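Local coordinates for protein peptidase M42 (Thaumarchaeota archaeon SCGC AB-539-E09, PDB 5DS0) that probably removes amino acids from the N-termini of peptides as a TET-type, cobalt-bound M42 aminopeptidase that assembles into a twelve-subunit particle, at residues I192-D197 / N338-V343; T318-H323 / L333-N338. All blocks are in the same frame, centred on the assembly; numbering follows the deposited sequence.

How the contacts relate
Both contacts use helix 333-349 and share N338: its first turns, 333-338, lie against strand 314-322 in contact 2, and the following residues, 338-343, meet the end of helix 179-197 in contact 1. Their centres are about 15 Å apart. Along the chain the order is 192-197, 318-323, 333-338, 338-343, so the longer-range pairing encloses the shorter one. Two links join them directly: the salt bridge from R194 NH1 to E337 OE2 at 2.8 Å, and A339 CB packing on I319 CD1 at 4.1 Å. Helix 333-349 thus ties a strand of the large mixed sheet to a neighbouring helix in the metal-binding peptidase domain.

Contact 1. Residues I192-D197 / N338-V343; sequences IRRMKD and NAIRLV
R194 reaches over I340 with the flat of its guanidinium: I340 CG2 sits beneath the centre of one face, 3.7 Å from R194 CZ. The surrounding nitrogens are almost as near, with R194 NE 3.9 Å from the same I340 CG2, so the methyl meets the whole group and not one corner of it. I340 places CG2 opposite its own backbone N, while CG1 (chi1 -67°) lies beside that N and carries CD1 to 4.1 Å from R194 NH2. The two side chains cross at about a right angle. The arginine chain is bent at chi2 and chi3 (143° and 74°), which turns the guanidinium across the isoleucine instead of extending it straight on. R194 NH1 also comes 4.2 Å from R341 CG, an oblique approach to the aliphatic part of the neighbouring arginine. This is helix-helix packing between the C-terminal end of helix 179-197, whose first residues include the metal ligand D180, and helix 333-349; both belong to the M42 peptidase domain. The backbones stay well apart, the nearest CA atoms, of R194 and I340, being 9.2 Å from each other, and the long arginine spans the distance. Its polar end is anchored by a salt bridge from NH1 to E337, one turn before R341. R341 NE lies 5.1 Å from R194 NH1, and the like charges are probably moderated by E337, which also forms a weak, long ion pair with R341. A leucine in place of R194, with no guanidinium, would probably leave E337 without its salt-bridge mate and I340 CG2 less well covered. Deeper in the interface, I340 rests on V187 and E190 of helix 179-197, and selenomethionine M195 extends to I344 and I347 of helix 333-349.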
loop_
_atom_site.group_PDB
_atom_site.type_symbol
_atom_site.label_atom_id
_atom_site.label_comp_id
_atom_site.label_asym_id
_atom_site.label_seq_id
_atom_site.Cartn_x
_atom_site.Cartn_y
_atom_site.Cartn_z
ATOM N N ILE C 192 -26.164 -52.714 -4.783
ATOM C CA ILE C 192 -26.830 -53.550 -5.764
ATOM C C ILE C 192 -26.358 -54.993 -5.651
ATOM O O ILE C 192 -27.169 -55.916 -5.718
ATOM C CB ILE C 192 -26.619 -53.008 -7.190
ATOM C CG1 ILE C 192 -27.459 -51.745 -7.381
ATOM C CG2 ILE C 192 -27.024 -54.032 -8.234
ATOM C CD1 ILE C 192 -27.021 -50.885 -8.544
ATOM N N ARG C 193 -25.059 -55.194 -5.469
ATOM C CA ARG C 193 -24.529 -56.548 -5.354
ATOM C C ARG C 193 -25.159 -57.267 -4.194
ATOM O O ARG C 193 -25.642 -58.383 -4.343
ATOM C CB ARG C 193 -23.017 -56.543 -5.169
ATOM C CG ARG C 193 -22.436 -57.944 -5.023
ATOM C CD ARG C 193 -20.932 -57.941 -4.838
ATOM N NE ARG C 193 -20.506 -57.408 -3.546
ATOM C CZ ARG C 193 -20.560 -58.042 -2.376
ATOM N NH1 ARG C 193 -21.040 -59.272 -2.281
ATOM N NH2 ARG C 193 -20.144 -57.401 -1.284
ATOM N N ARG C 194 -25.159 -56.621 -3.040
ATOM C CA ARG C 194 -25.682 -57.230 -1.827
ATOM C C ARG C 194 -27.161 -57.540 -1.879
ATOM O O ARG C 194 -27.616 -58.528 -1.312
ATOM C CB ARG C 194 -25.384 -56.360 -0.610
ATOM C CG ARG C 194 -24.035 -56.805 -0.014
ATOM C CD ARG C 194 -23.079 -55.704 0.579
ATOM N NE ARG C 194 -23.583 -55.235 1.862
ATOM C CZ ARG C 194 -22.906 -54.579 2.810
ATOM N NH1 ARG C 194 -23.595 -54.253 3.873
ATOM N NH2 ARG C 194 -21.599 -54.232 2.752
HETATM N N MSE C 195 -27.912 -56.692 -2.564
HETATM C CA MSE C 195 -29.348 -56.902 -2.703
HETATM C C MSE C 195 -29.632 -58.144 -3.500
HETATM O O MSE C 195 -30.552 -58.895 -3.168
HETATM C CB MSE C 195 -29.977 -55.660 -3.324
HETATM C CG MSE C 195 -29.991 -54.588 -2.249
HETATM SE SE MSE C 195 -31.105 -53.052 -2.749
HETATM C CE MSE C 195 -32.611 -53.393 -1.511
ATOM N N LYS C 196 -28.856 -58.376 -4.554
ATOM C CA LYS C 196 -28.994 -59.596 -5.315
ATOM C C LYS C 196 -28.506 -60.799 -4.511
ATOM O O LYS C 196 -29.245 -61.766 -4.365
ATOM C CB LYS C 196 -28.274 -59.508 -6.648
ATOM C CG LYS C 196 -28.466 -60.769 -7.472
ATOM C CD LYS C 196 -28.575 -60.484 -8.957
ATOM C CE LYS C 196 -29.036 -61.720 -9.719
ATOM N NZ LYS C 196 -29.071 -61.441 -11.178
ATOM N N ASP C 197 -27.297 -60.723 -3.959
ATOM C CA ASP C 197 -26.717 -61.835 -3.182
ATOM C C ASP C 197 -27.576 -62.336 -2.028
ATOM O O ASP C 197 -27.644 -63.538 -1.791
ATOM C CB ASP C 197 -25.334 -61.471 -2.617
ATOM C CG ASP C 197 -24.192 -61.900 -3.524
ATOM O OD1 ASP C 197 -24.370 -62.842 -4.336
ATOM O OD2 ASP C 197 -23.102 -61.307 -3.435
ATOM N N ASN C 338 -21.522 -48.185 6.518
ATOM C CA ASN C 338 -22.792 -47.642 6.966
ATOM C C ASN C 338 -23.555 -46.945 5.858
ATOM O O ASN C 338 -24.785 -46.946 5.863
ATOM C CB ASN C 338 -22.590 -46.687 8.143
ATOM C CG ASN C 338 -22.517 -47.406 9.469
ATOM O OD1 ASN C 338 -23.136 -48.454 9.659
ATOM N ND2 ASN C 338 -21.797 -46.828 10.410
ATOM N N ALA C 339 -22.842 -46.322 4.932
ATOM C CA ALA C 339 -23.507 -45.714 3.787
ATOM C C ALA C 339 -24.161 -46.781 2.938
ATOM O O ALA C 339 -25.271 -46.603 2.450
ATOM C CB ALA C 339 -22.516 -44.919 2.959
ATOM N N ILE C 340 -23.478 -47.911 2.781
ATOM C CA ILE C 340 -24.043 -49.032 2.041
ATOM C C ILE C 340 -25.294 -49.551 2.757
ATOM O O ILE C 340 -26.342 -49.723 2.135
ATOM C CB ILE C 340 -23.042 -50.180 1.845
ATOM C CG1 ILE C 340 -21.912 -49.748 0.922
ATOM C CG2 ILE C 340 -23.763 -51.379 1.252
ATOM C CD1 ILE C 340 -20.733 -50.691 0.963
ATOM N N ARG C 341 -25.190 -49.781 4.066
ATOM C CA ARG C 341 -26.345 -50.212 4.853
ATOM C C ARG C 341 -27.511 -49.245 4.678
ATOM O O ARG C 341 -28.640 -49.659 4.433
ATOM C CB ARG C 341 -25.997 -50.306 6.328
ATOM C CG ARG C 341 -25.167 -51.508 6.705
ATOM C CD ARG C 341 -24.920 -51.537 8.204
ATOM N NE ARG C 341 -23.659 -52.212 8.551
ATOM C CZ ARG C 341 -23.541 -53.471 9.011
ATOM N NH1 ARG C 341 -22.332 -53.954 9.320
ATOM N NH2 ARG C 341 -24.604 -54.277 9.116
ATOM N N LEU C 342 -27.228 -47.959 4.795
ATOM C CA LEU C 342 -28.270 -46.952 4.736
ATOM C C LEU C 342 -29.009 -46.948 3.394
ATOM O O LEU C 342 -30.240 -46.894 3.378
ATOM C CB LEU C 342 -27.683 -45.564 4.998
ATOM C CG LEU C 342 -28.667 -44.399 4.908
ATOM C CD1 LEU C 342 -29.800 -44.559 5.908
ATOM C CD2 LEU C 342 -27.943 -43.079 5.121
ATOM N N VAL C 343 -28.262 -47.000 2.293
ATOM C CA VAL C 343 -28.872 -46.935 0.957
ATOM C C VAL C 343 -29.788 -48.145 0.743
ATOM O O VAL C 343 -30.873 -48.002 0.189
ATOM C CB VAL C 343 -27.875 -46.777 -0.258
ATOM C CG1 VAL C 343 -27.365 -45.347 -0.387
ATOM C CG2 VAL C 343 -26.695 -47.721 -0.192
#

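Contact 2. Residues T318-H323 / L333-N338; sequences TIPTRH and LKDTEN
I319 lays its CG2 methyl against the first turn of helix 333-349, 4.3 Å from D335 CB and 4.2 Å from T336 OG1. With CG1 beside the backbone N (chi1 -67°), CG2 is left anti to that N and faces the helix. Next along the strand, the side chains of P320 and D335 cross at about a right angle, P320 CD lying 3.8 Å from D335 OD2 and P320 CG 4.0 Å from it. Strand 318-322 and helix 333-338 run nearly antiparallel, at 166°, with axes 8.2 Å apart at closest: the helix packs on strand 314-322 of the large mixed sheet, and strand 329-332, between the two segments in the chain, pairs antiparallel with strand 314-322. The I319 side chain lies about 11 Å from a bound cobalt ion, so the contact is near the metal site without being part of it. The polar atoms at this buried surface find their partners elsewhere. D335 OD1 and OD2 accept from the backbone N atoms of G259 and G257, and T336 OG1 bonds to S332 O. Two backbone N-H donors on separate oxygens probably fix the rotation of the D335 carboxylate and would offset the cost of burying its charge; P320 adds van der Waals contact alone.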
loop_
_atom_site.group_PDB
_atom_site.type_symbol
_atom_site.label_atom_id
_atom_site.label_comp_id
_atom_site.label_asym_id
_atom_site.label_seq_id
_atom_site.Cartn_x
_atom_site.Cartn_y
_atom_site.Cartn_z
ATOM N N THR C 318 -23.381 -38.628 1.858
ATOM C CA THR C 318 -21.940 -38.433 1.723
ATOM C C THR C 318 -21.097 -39.279 2.644
ATOM O O THR C 318 -21.525 -39.635 3.739
ATOM C CB THR C 318 -21.551 -36.972 2.019
ATOM O OG1 THR C 318 -21.900 -36.651 3.372
ATOM C CG2 THR C 318 -22.267 -36.019 1.076
ATOM N N ILE C 319 -19.898 -39.610 2.186
ATOM C CA ILE C 319 -18.872 -40.181 3.046
ATOM C C ILE C 319 -17.832 -39.109 3.369
ATOM O O ILE C 319 -17.172 -38.591 2.469
ATOM C CB ILE C 319 -18.163 -41.378 2.398
ATOM C CG1 ILE C 319 -19.126 -42.557 2.237
ATOM C CG2 ILE C 319 -16.994 -41.821 3.258
ATOM C CD1 ILE C 319 -19.802 -42.584 0.888
ATOM N N PRO C 320 -17.687 -38.769 4.654
ATOM C CA PRO C 320 -16.691 -37.764 5.004
ATOM C C PRO C 320 -15.303 -38.229 4.622
ATOM O O PRO C 320 -14.914 -39.353 4.963
ATOM C CB PRO C 320 -16.822 -37.637 6.518
ATOM C CG PRO C 320 -18.190 -38.129 6.830
ATOM C CD PRO C 320 -18.496 -39.180 5.812
ATOM N N THR C 321 -14.596 -37.361 3.902
ATOM C CA THR C 321 -13.296 -37.657 3.315
ATOM C C THR C 321 -12.373 -36.479 3.585
ATOM O O THR C 321 -12.782 -35.345 3.450
ATOM C CB THR C 321 -13.420 -37.845 1.795
ATOM O OG1 THR C 321 -14.363 -38.894 1.523
ATOM C CG2 THR C 321 -12.085 -38.186 1.164
ATOM N N ARG C 322 -11.144 -36.756 3.997
ATOM C CA ARG C 322 -10.163 -35.718 4.247
ATOM C C ARG C 322 -9.297 -35.532 3.013
ATOM O O ARG C 322 -8.910 -36.500 2.375
ATOM C CB ARG C 322 -9.279 -36.099 5.423
ATOM C CG ARG C 322 -10.028 -36.329 6.729
ATOM C CD ARG C 322 -9.044 -36.637 7.846
ATOM N NE ARG C 322 -9.653 -36.817 9.169
ATOM C CZ ARG C 322 -8.978 -37.190 10.260
ATOM N NH1 ARG C 322 -7.671 -37.424 10.202
ATOM N NH2 ARG C 322 -9.599 -37.342 11.421
ATOM N N HIS C 323 -9.029 -34.285 2.663
ATOM C CA HIS C 323 -8.132 -33.932 1.570
ATOM C C HIS C 323 -8.584 -34.387 0.176
ATOM O O HIS C 323 -7.814 -35.003 -0.582
ATOM C CB HIS C 323 -6.717 -34.437 1.871
ATOM C CG HIS C 323 -6.347 -34.346 3.316
ATOM N ND1 HIS C 323 -6.303 -33.153 3.999
ATOM C CD2 HIS C 323 -6.017 -35.306 4.214
ATOM C CE1 HIS C 323 -5.970 -33.382 5.256
ATOM N NE2 HIS C 323 -5.784 -34.680 5.411
ATOM N N LEU C 333 -13.546 -46.737 6.473
ATOM C CA LEU C 333 -14.226 -47.909 5.916
ATOM C C LEU C 333 -15.524 -48.204 6.644
ATOM O O LEU C 333 -16.450 -48.760 6.059
ATOM C CB LEU C 333 -13.330 -49.136 5.967
ATOM C CG LEU C 333 -12.108 -49.008 5.072
ATOM C CD1 LEU C 333 -11.232 -50.232 5.246
ATOM C CD2 LEU C 333 -12.497 -48.836 3.606
ATOM N N LYS C 334 -15.577 -47.838 7.922
ATOM C CA LYS C 334 -16.775 -47.971 8.713
ATOM C C LYS C 334 -17.881 -47.044 8.202
ATOM O O LYS C 334 -19.023 -47.484 8.058
ATOM C CB LYS C 334 -16.465 -47.666 10.164
ATOM C CG LYS C 334 -17.607 -47.977 11.105
ATOM C CD LYS C 334 -17.360 -47.377 12.471
ATOM C CE LYS C 334 -18.574 -47.596 13.354
ATOM N NZ LYS C 334 -18.492 -46.792 14.611
ATOM N N ASP C 335 -17.552 -45.779 7.945
ATOM C CA ASP C 335 -18.519 -44.837 7.369
ATOM C C ASP C 335 -19.071 -45.374 6.045
ATOM O O ASP C 335 -20.273 -45.309 5.782
ATOM C CB ASP C 335 -17.872 -43.479 7.076
ATOM C CG ASP C 335 -17.573 -42.648 8.333
ATOM O OD1 ASP C 335 -18.107 -42.959 9.428
ATOM O OD2 ASP C 335 -16.784 -41.657 8.204
ATOM N N THR C 336 -18.171 -45.895 5.213
ATOM C CA THR C 336 -18.516 -46.465 3.915
ATOM C C THR C 336 -19.510 -47.616 4.076
ATOM O O THR C 336 -20.534 -47.674 3.399
ATOM C CB THR C 336 -17.248 -46.987 3.207
ATOM O OG1 THR C 336 -16.314 -45.922 3.116
ATOM C CG2 THR C 336 -17.544 -47.501 1.813
ATOM N N GLU C 337 -19.194 -48.536 4.977
ATOM C CA GLU C 337 -20.071 -49.653 5.246
ATOM C C GLU C 337 -21.468 -49.166 5.627
ATOM O O GLU C 337 -22.476 -49.689 5.148
ATOM C CB GLU C 337 -19.465 -50.527 6.350
ATOM C CG GLU C 337 -20.324 -51.704 6.785
ATOM C CD GLU C 337 -20.723 -52.625 5.637
ATOM O OE1 GLU C 337 -20.018 -52.628 4.586
ATOM O OE2 GLU C 337 -21.722 -53.376 5.793
ATOM N N ASN C 338 -21.522 -48.185 6.518
ATOM C CA ASN C 338 -22.792 -47.642 6.966
ATOM C C ASN C 338 -23.555 -46.945 5.858
ATOM O O ASN C 338 -24.785 -46.946 5.863
ATOM C CB ASN C 338 -22.590 -46.687 8.143
ATOM C CG ASN C 338 -22.517 -47.406 9.469
ATOM O OD1 ASN C 338 -23.136 -48.454 9.659
ATOM N ND2 ASN C 338 -21.797 -46.828 10.410
#